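Local coordinates for monosaccharide ABC transporter substrate-binding protein, CUT2 family (Bradyrhizobium sp., PDB 4YHS) that probably binds a sugar or related solute in the periplasm and delivers it to a CUT2-family ABC importer, at residues A96-E110 with I122-I134. Sequence-based numbering, arbitrary orientation.
Sequences AGGYTELNKQISQIE and IGAISADGLNKVI
Two consecutive beta-alpha units of a periplasmic binding protein's Rossmann-like lobe meet here, and Gln105 of the first helix ties them together by gripping the loop after strand 119-122. Its amide makes two bonds to that loop: Ile125 N donates to Gln105 OE1 at 3.0 Å, in the carbonyl plane and on a lone pair, while Gln105 NE2 reaches Gly123 O at 3.0 Å, nearly straight (N-H...O 170°). Gly123 O lies in the amide plane of Gln105, but NE2 stands 52° above the Gly123 carbonyl plane, off its lone pairs. With CG anti to the backbone N (chi1 178°) and the chain extended, Gln105 spans the distance from helix to loop; Ser64 also bonds NE2, fixing the amide's rotation. A leucine in its place would probably leave Ile125 N and Gly123 O without these mates and the loop less firmly held. Ile125 and Gln105 run alongside each other, pointing opposite ways, with Ile125 CD1 3.3 Å from Glu101 O at the N-cap and Ile125 CG2 3.4 Å from Tyr99 O. Farther along, Leu130 CD2 touches both Leu102 CD1 and Ile106 CG1, 3.5 Å from each, a tight carbon contact with the former. Ile109 CD1 meets Ile122 CD1 at 3.8 Å, the side chains nearly perpendicular, and Val133 CG2 touches Ile109 CG2. Tyr99 bonds Asn149 through its hydroxyl and lies about 5 Å from a bound Bis-Tris, which may mark the solute pocket. Helix 102-115 thus packs beside helix 131-138, while strand 119-122 runs parallel between strands 60-65 and 144-147.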
ATOM      1  N   ALA A  96      13.053  -1.328  12.682  1.00 16.24           N
ATOM      2  CA  ALA A  96      13.355  -2.445  13.580  1.00 15.49           C
ATOM      3  C   ALA A  96      14.121  -3.569  12.904  1.00 20.28           C
ATOM      4  O   ALA A  96      14.551  -4.503  13.571  1.00 23.65           O
ATOM      5  CB  ALA A  96      12.089  -2.994  14.186  1.00 21.64           C
ATOM      6  N   GLY A  97      14.309  -3.461  11.601  1.00 18.77           N
ATOM      7  CA  GLY A  97      15.111  -4.413  10.867  1.00 19.46           C
ATOM      8  C   GLY A  97      14.395  -5.633  10.306  1.00 18.81           C
ATOM      9  O   GLY A  97      15.028  -6.474   9.694  1.00 20.60           O
ATOM     10  N   GLY A  98      13.079  -5.715  10.436  1.00 22.79           N
ATOM     11  CA  GLY A  98      12.373  -6.850   9.867  1.00 19.96           C
ATOM     12  C   GLY A  98      11.110  -7.201  10.610  1.00 19.63           C
ATOM     13  O   GLY A  98      10.955  -6.848  11.778  1.00 22.07           O
ATOM     14  N   TYR A  99      10.204  -7.901   9.937  1.00 21.89           N
ATOM     15  CA  TYR A  99       8.949  -8.296  10.565  1.00 18.18           C
ATOM     16  C   TYR A  99       9.116  -9.392  11.626  1.00 25.43           C
ATOM     17  O   TYR A  99       8.160  -9.733  12.326  1.00 23.94           O
ATOM     18  CB  TYR A  99       7.946  -8.720   9.488  1.00 20.43           C
ATOM     19  CG  TYR A  99       7.192  -7.552   8.871  1.00 19.30           C
ATOM     20  CD1 TYR A  99       6.293  -6.810   9.626  1.00 21.79           C
ATOM     21  CD2 TYR A  99       7.380  -7.199   7.544  1.00 21.72           C
ATOM     22  CE1 TYR A  99       5.613  -5.733   9.074  1.00 22.46           C
ATOM     23  CE2 TYR A  99       6.690  -6.118   6.967  1.00 16.44           C
ATOM     24  CZ  TYR A  99       5.812  -5.394   7.751  1.00 19.37           C
ATOM     25  OH  TYR A  99       5.133  -4.328   7.243  1.00 20.71           O
ATOM     26  N   THR A 100      10.330  -9.915  11.792  1.00 22.31           N
ATOM     27  CA  THR A 100      10.610 -10.812  12.889  1.00 22.37           C
ATOM     28  C   THR A 100      10.903 -10.050  14.196  1.00 22.47           C
ATOM     29  O   THR A 100      11.114 -10.647  15.255  1.00 22.93           O
ATOM     30  CB  THR A 100      11.835 -11.719  12.585  1.00 26.70           C
ATOM     31  OG1 THR A 100      12.941 -10.906  12.182  1.00 24.99           O
ATOM     32  CG2 THR A 100      11.507 -12.700  11.466  1.00 25.88           C
ATOM     33  N   GLU A 101      10.925  -8.730  14.117  1.00 20.98           N
ATOM     34  CA  GLU A 101      11.543  -7.923  15.171  1.00 27.88           C
ATOM     35  C   GLU A 101      10.554  -7.088  15.983  1.00 27.28           C
ATOM     36  O   GLU A 101      10.841  -5.938  16.309  1.00 19.64           O
ATOM     37  CB  GLU A 101      12.605  -6.997  14.561  1.00 21.31           C
ATOM     38  CG  GLU A 101      13.696  -7.748  13.790  1.00 27.56           C
ATOM     39  CD  GLU A 101      14.385  -8.777  14.638  1.00 25.58           C
ATOM     40  OE1 GLU A 101      15.011  -8.385  15.651  1.00 26.11           O
ATOM     41  OE2 GLU A 101      14.268  -9.984  14.327  1.00 24.20           O
ATOM     42  N   LEU A 102       9.425  -7.681  16.368  1.00 22.49           N
ATOM     43  CA  LEU A 102       8.452  -6.969  17.185  1.00 23.71           C
ATOM     44  C   LEU A 102       9.092  -6.415  18.477  1.00 20.34           C
ATOM     45  O   LEU A 102       8.836  -5.285  18.845  1.00 23.75           O
ATOM     46  CB  LEU A 102       7.277  -7.877  17.532  1.00 18.99           C
ATOM     47  CG  LEU A 102       6.246  -7.299  18.512  1.00 23.68           C
ATOM     48  CD1 LEU A 102       5.478  -6.165  17.895  1.00 23.49           C
ATOM     49  CD2 LEU A 102       5.302  -8.373  19.007  1.00 25.25           C
ATOM     50  N   ASN A 103       9.907  -7.206  19.165  1.00 22.38           N
ATOM     51  CA  ASN A 103      10.499  -6.753  20.422  1.00 26.61           C
ATOM     52  C   ASN A 103      11.416  -5.558  20.252  1.00 26.40           C
ATOM     53  O   ASN A 103      11.487  -4.696  21.130  1.00 26.39           O
ATOM     54  CB  ASN A 103      11.254  -7.891  21.086  1.00 24.92           C
ATOM     55  CG  ASN A 103      10.331  -8.961  21.596  1.00 38.78           C
ATOM     56  OD1 ASN A 103       9.177  -8.685  21.928  1.00 45.70           O
ATOM     57  ND2 ASN A 103      10.825 -10.197  21.651  1.00 41.55           N
ATOM     58  N   LYS A 104      12.091  -5.469  19.112  1.00 21.54           N
ATOM     59  CA  LYS A 104      12.959  -4.324  18.854  1.00 23.80           C
ATOM     60  C   LYS A 104      12.092  -3.095  18.559  1.00 18.09           C
ATOM     61  O   LYS A 104      12.403  -1.992  18.985  1.00 22.48           O
ATOM     62  CB  LYS A 104      13.931  -4.617  17.720  1.00 27.46           C
ATOM     63  CG  LYS A 104      14.666  -3.411  17.191  1.00 23.94           C
ATOM     64  CD  LYS A 104      15.571  -2.798  18.231  1.00 25.36           C
ATOM     65  CE  LYS A 104      16.908  -3.535  18.308  1.00 52.78           C
ATOM     66  NZ  LYS A 104      18.034  -2.575  18.509  1.00 65.40           N
ATOM     67  N   GLN A 105      10.963  -3.286  17.892  1.00 20.64           N
ATOM     68  CA  GLN A 105      10.098  -2.153  17.620  1.00 20.23           C
ATOM     69  C   GLN A 105       9.520  -1.619  18.933  1.00 18.00           C
ATOM     70  O   GLN A 105       9.460  -0.416  19.144  1.00 19.64           O
ATOM     71  CB  GLN A 105       8.993  -2.524  16.646  1.00 15.64           C
ATOM     72  CG  GLN A 105       8.059  -1.360  16.386  1.00 15.64           C
ATOM     73  CD  GLN A 105       7.149  -1.594  15.231  1.00 20.10           C
ATOM     74  OE1 GLN A 105       6.516  -2.636  15.143  1.00 16.18           O
ATOM     75  NE2 GLN A 105       7.068  -0.611  14.320  1.00 19.29           N
ATOM     76  N   ILE A 106       9.151  -2.513  19.845  1.00 20.36           N
ATOM     77  CA  ILE A 106       8.667  -2.092  21.138  1.00 18.73           C
ATOM     78  C   ILE A 106       9.729  -1.258  21.862  1.00 23.57           C
ATOM     79  O   ILE A 106       9.420  -0.168  22.344  1.00 21.99           O
ATOM     80  CB  ILE A 106       8.213  -3.301  21.971  1.00 20.29           C
ATOM     81  CG1 ILE A 106       6.946  -3.898  21.335  1.00 21.20           C
ATOM     82  CG2 ILE A 106       7.946  -2.896  23.419  1.00 25.58           C
ATOM     83  CD1 ILE A 106       6.493  -5.201  21.980  1.00 30.67           C
ATOM     84  N   SER A 107      10.969  -1.750  21.918  0.50 23.28           N
ATOM     85  CA  SER A 107      12.031  -1.036  22.620  0.50 23.78           C
ATOM     86  C   SER A 107      12.358   0.300  21.933  0.50 24.34           C
ATOM     87  O   SER A 107      12.604   1.299  22.611  0.50 25.00           O
ATOM     88  CB  SER A 107      13.298  -1.904  22.735  0.50 25.65           C
ATOM     89  OG  SER A 107      13.713  -2.420  21.483  0.50 25.98           O
ATOM     90  N   GLN A 108      12.344   0.325  20.602  1.00 23.85           N
ATOM     91  CA  GLN A 108      12.646   1.556  19.860  1.00 20.67           C
ATOM     92  C   GLN A 108      11.590   2.643  20.116  1.00 31.36           C
ATOM     93  O   GLN A 108      11.927   3.824  20.292  1.00 22.61           O
ATOM     94  CB  GLN A 108      12.756   1.273  18.357  1.00 18.95           C
ATOM     95  CG  GLN A 108      14.017   0.566  17.948  1.00 20.15           C
ATOM     96  CD  GLN A 108      14.067   0.295  16.458  1.00 20.61           C
ATOM     97  OE1 GLN A 108      13.086  -0.146  15.858  1.00 22.74           O
ATOM     98  NE2 GLN A 108      15.226   0.545  15.853  1.00 24.05           N
ATOM     99  N   ILE A 109      10.320   2.247  20.139  1.00 20.97           N
ATOM    100  CA  ILE A 109       9.229   3.151  20.524  1.00 22.04           C
ATOM    101  C   ILE A 109       9.345   3.597  21.995  1.00 23.85           C
ATOM    102  O   ILE A 109       9.241   4.789  22.302  1.00 24.45           O
ATOM    103  CB  ILE A 109       7.830   2.478  20.286  1.00 20.84           C
ATOM    104  CG1 ILE A 109       7.571   2.328  18.784  1.00 16.49           C
ATOM    105  CG2 ILE A 109       6.714   3.258  20.965  1.00 29.87           C
ATOM    106  CD1 ILE A 109       6.460   1.299  18.406  1.00 21.78           C
ATOM    107  N   GLU A 110       9.549   2.656  22.908  1.00 23.92           N
ATOM    108  CA  GLU A 110       9.724   3.020  24.314  1.00 21.22           C
ATOM    109  C   GLU A 110      10.857   4.043  24.442  1.00 21.17           C
ATOM    110  O   GLU A 110      10.736   5.044  25.153  1.00 25.57           O
ATOM    111  CB  GLU A 110      10.038   1.805  25.171  1.00 25.13           C
ATOM    112  CG  GLU A 110       8.860   0.908  25.451  1.00 30.38           C
ATOM    113  CD  GLU A 110       9.235  -0.334  26.215  1.00 36.18           C
ATOM    114  OE1 GLU A 110      10.368  -0.853  26.042  1.00 32.52           O
ATOM    115  OE2 GLU A 110       8.387  -0.782  27.003  1.00 37.74           O
ATOM    116  N   ILE A 122       3.476   5.019  13.706  1.00 15.04           N
ATOM    117  CA  ILE A 122       3.903   3.614  13.735  1.00 12.75           C
ATOM    118  C   ILE A 122       3.436   2.820  12.518  1.00 14.43           C
ATOM    119  O   ILE A 122       2.246   2.772  12.226  1.00 14.93           O
ATOM    120  CB  ILE A 122       3.348   2.885  14.976  1.00 17.06           C
ATOM    121  CG1 ILE A 122       3.769   3.556  16.268  1.00 19.91           C
ATOM    122  CG2 ILE A 122       3.825   1.426  15.027  1.00 18.04           C
ATOM    123  CD1 ILE A 122       3.159   2.904  17.501  1.00 17.07           C
ATOM    124  N   GLY A 123       4.387   2.167  11.851  1.00 13.39           N
ATOM    125  CA  GLY A 123       4.100   1.109  10.905  1.00 12.72           C
ATOM    126  C   GLY A 123       4.312  -0.202  11.637  1.00 15.52           C
ATOM    127  O   GLY A 123       5.443  -0.665  11.789  1.00 15.92           O
ATOM    128  N   ALA A 124       3.213  -0.792  12.112  1.00 15.65           N
ATOM    129  CA  ALA A 124       3.285  -1.852  13.110  1.00 18.47           C
ATOM    130  C   ALA A 124       3.687  -3.203  12.547  1.00 17.60           C
ATOM    131  O   ALA A 124       3.162  -3.643  11.525  1.00 18.91           O
ATOM    132  CB  ALA A 124       1.964  -1.973  13.813  1.00 18.05           C
ATOM    133  N   ILE A 125       4.587  -3.885  13.258  1.00 16.73           N
ATOM    134  CA  ILE A 125       4.989  -5.212  12.846  1.00 16.62           C
ATOM    135  C   ILE A 125       3.822  -6.203  13.028  1.00 20.15           C
ATOM    136  O   ILE A 125       3.681  -7.137  12.257  1.00 19.05           O
ATOM    137  CB  ILE A 125       6.256  -5.661  13.628  1.00 16.63           C
ATOM    138  CG1 ILE A 125       7.493  -5.024  12.974  1.00 21.17           C
ATOM    139  CG2 ILE A 125       6.388  -7.186  13.663  1.00 22.44           C
ATOM    140  CD1 ILE A 125       8.797  -5.160  13.783  1.00 22.67           C
ATOM    141  N   SER A 126       2.980  -6.017  14.046  1.00 21.69           N
ATOM    142  CA  SER A 126       1.761  -6.819  14.107  1.00 24.84           C
ATOM    143  C   SER A 126       0.576  -5.980  14.593  1.00 26.97           C
ATOM    144  O   SER A 126       0.745  -4.922  15.185  1.00 17.57           O
ATOM    145  CB  SER A 126       1.958  -8.066  14.990  1.00 35.22           C
ATOM    146  OG  SER A 126       1.765  -7.819  16.372  1.00 31.55           O
ATOM    147  N   ALA A 127      -0.625  -6.457  14.307  1.00 25.17           N
ATOM    148  CA  ALA A 127      -1.841  -5.722  14.642  1.00 24.85           C
ATOM    149  C   ALA A 127      -2.054  -5.498  16.138  1.00 23.75           C
ATOM    150  O   ALA A 127      -2.543  -4.430  16.518  1.00 24.90           O
ATOM    151  CB  ALA A 127      -3.060  -6.446  14.059  1.00 28.15           C
ATOM    152  N   ASP A 128      -1.707  -6.495  16.966  1.00 20.75           N
ATOM    153  CA  ASP A 128      -1.943  -6.486  18.407  1.00 21.74           C
ATOM    154  C   ASP A 128      -0.680  -6.317  19.256  1.00 26.00           C
ATOM    155  O   ASP A 128      -0.777  -6.052  20.440  1.00 25.48           O
ATOM    156  CB  ASP A 128      -2.581  -7.800  18.857  1.00 29.07           C
ATOM    157  CG  ASP A 128      -3.814  -8.159  18.061  1.00 43.44           C
ATOM    158  OD1 ASP A 128      -4.431  -7.257  17.438  1.00 40.64           O
ATOM    159  OD2 ASP A 128      -4.163  -9.362  18.071  1.00 42.39           O
ATOM    160  N   GLY A 129       0.494  -6.534  18.665  1.00 24.29           N
ATOM    161  CA  GLY A 129       1.706  -6.724  19.450  1.00 33.10           C
ATOM    162  C   GLY A 129       2.214  -5.472  20.153  1.00 20.97           C
ATOM    163  O   GLY A 129       2.982  -5.547  21.108  1.00 28.32           O
ATOM    164  N   LEU A 130       1.803  -4.313  19.640  1.00 20.05           N
ATOM    165  CA  LEU A 130       2.204  -3.020  20.202  1.00 24.19           C
ATOM    166  C   LEU A 130       1.119  -2.410  21.088  1.00 28.31           C
ATOM    167  O   LEU A 130       1.287  -1.306  21.609  1.00 24.53           O
ATOM    168  CB  LEU A 130       2.523  -2.030  19.089  1.00 20.72           C
ATOM    169  CG  LEU A 130       3.522  -2.480  18.033  1.00 21.36           C
ATOM    170  CD1 LEU A 130       3.646  -1.364  17.012  1.00 23.90           C
ATOM    171  CD2 LEU A 130       4.859  -2.817  18.683  1.00 24.46           C
ATOM    172  N   ASN A 131       0.014  -3.122  21.264  1.00 23.56           N
ATOM    173  CA  ASN A 131      -1.123  -2.575  22.006  1.00 23.19           C
ATOM    174  C   ASN A 131      -0.777  -2.187  23.452  1.00 24.86           C
ATOM    175  O   ASN A 131      -1.249  -1.177  23.965  1.00 24.44           O
ATOM    176  CB  ASN A 131      -2.276  -3.578  21.989  1.00 26.04           C
ATOM    177  CG  ASN A 131      -2.994  -3.618  20.654  1.00 26.48           C
ATOM    178  OD1 ASN A 131      -2.580  -2.957  19.684  1.00 26.29           O
ATOM    179  ND2 ASN A 131      -4.064  -4.418  20.580  1.00 26.39           N
ATOM    180  N   LYS A 132       0.041  -2.979  24.118  1.00 24.38           N
ATOM    181  CA  LYS A 132       0.420  -2.645  25.484  1.00 27.69           C
ATOM    182  C   LYS A 132       1.235  -1.340  25.520  1.00 23.25           C
ATOM    183  O   LYS A 132       0.935  -0.429  26.305  1.00 25.02           O
ATOM    184  CB  LYS A 132       1.202  -3.791  26.101  1.00 28.17           C
ATOM    185  CG  LYS A 132       1.687  -3.545  27.503  1.00 41.35           C
ATOM    186  CD  LYS A 132       2.338  -4.805  28.050  1.00 49.62           C
ATOM    187  CE  LYS A 132       2.777  -4.641  29.495  1.00 54.58           C
ATOM    188  NZ  LYS A 132       3.382  -3.304  29.752  1.00 57.69           N
ATOM    189  N   VAL A 133       2.251  -1.225  24.673  1.00 25.72           N
ATOM    190  CA  VAL A 133       3.079  -0.022  24.706  1.00 26.49           C
ATOM    191  C   VAL A 133       2.309   1.201  24.178  1.00 26.84           C
ATOM    192  O   VAL A 133       2.480   2.319  24.684  1.00 24.51           O
ATOM    193  CB  VAL A 133       4.408  -0.195  23.919  1.00 25.39           C
ATOM    194  CG1 VAL A 133       4.170  -0.442  22.408  1.00 21.56           C
ATOM    195  CG2 VAL A 133       5.318   1.025  24.142  1.00 32.39           C
ATOM    196  N   ILE A 134       1.455   1.005  23.182  1.00 26.55           N
ATOM    197  CA  ILE A 134       0.591   2.107  22.738  1.00 25.43           C
ATOM    198  C   ILE A 134      -0.319   2.609  23.876  1.00 23.84           C
ATOM    199  O   ILE A 134      -0.504   3.815  24.036  1.00 22.42           O
ATOM    200  CB  ILE A 134      -0.242   1.695  21.502  1.00 18.14           C
ATOM    201  CG1 ILE A 134       0.708   1.492  20.322  1.00 20.85           C
ATOM    202  CG2 ILE A 134      -1.232   2.786  21.149  1.00 17.96           C
ATOM    203  CD1 ILE A 134       0.086   1.032  19.030  1.00 24.60           C
TER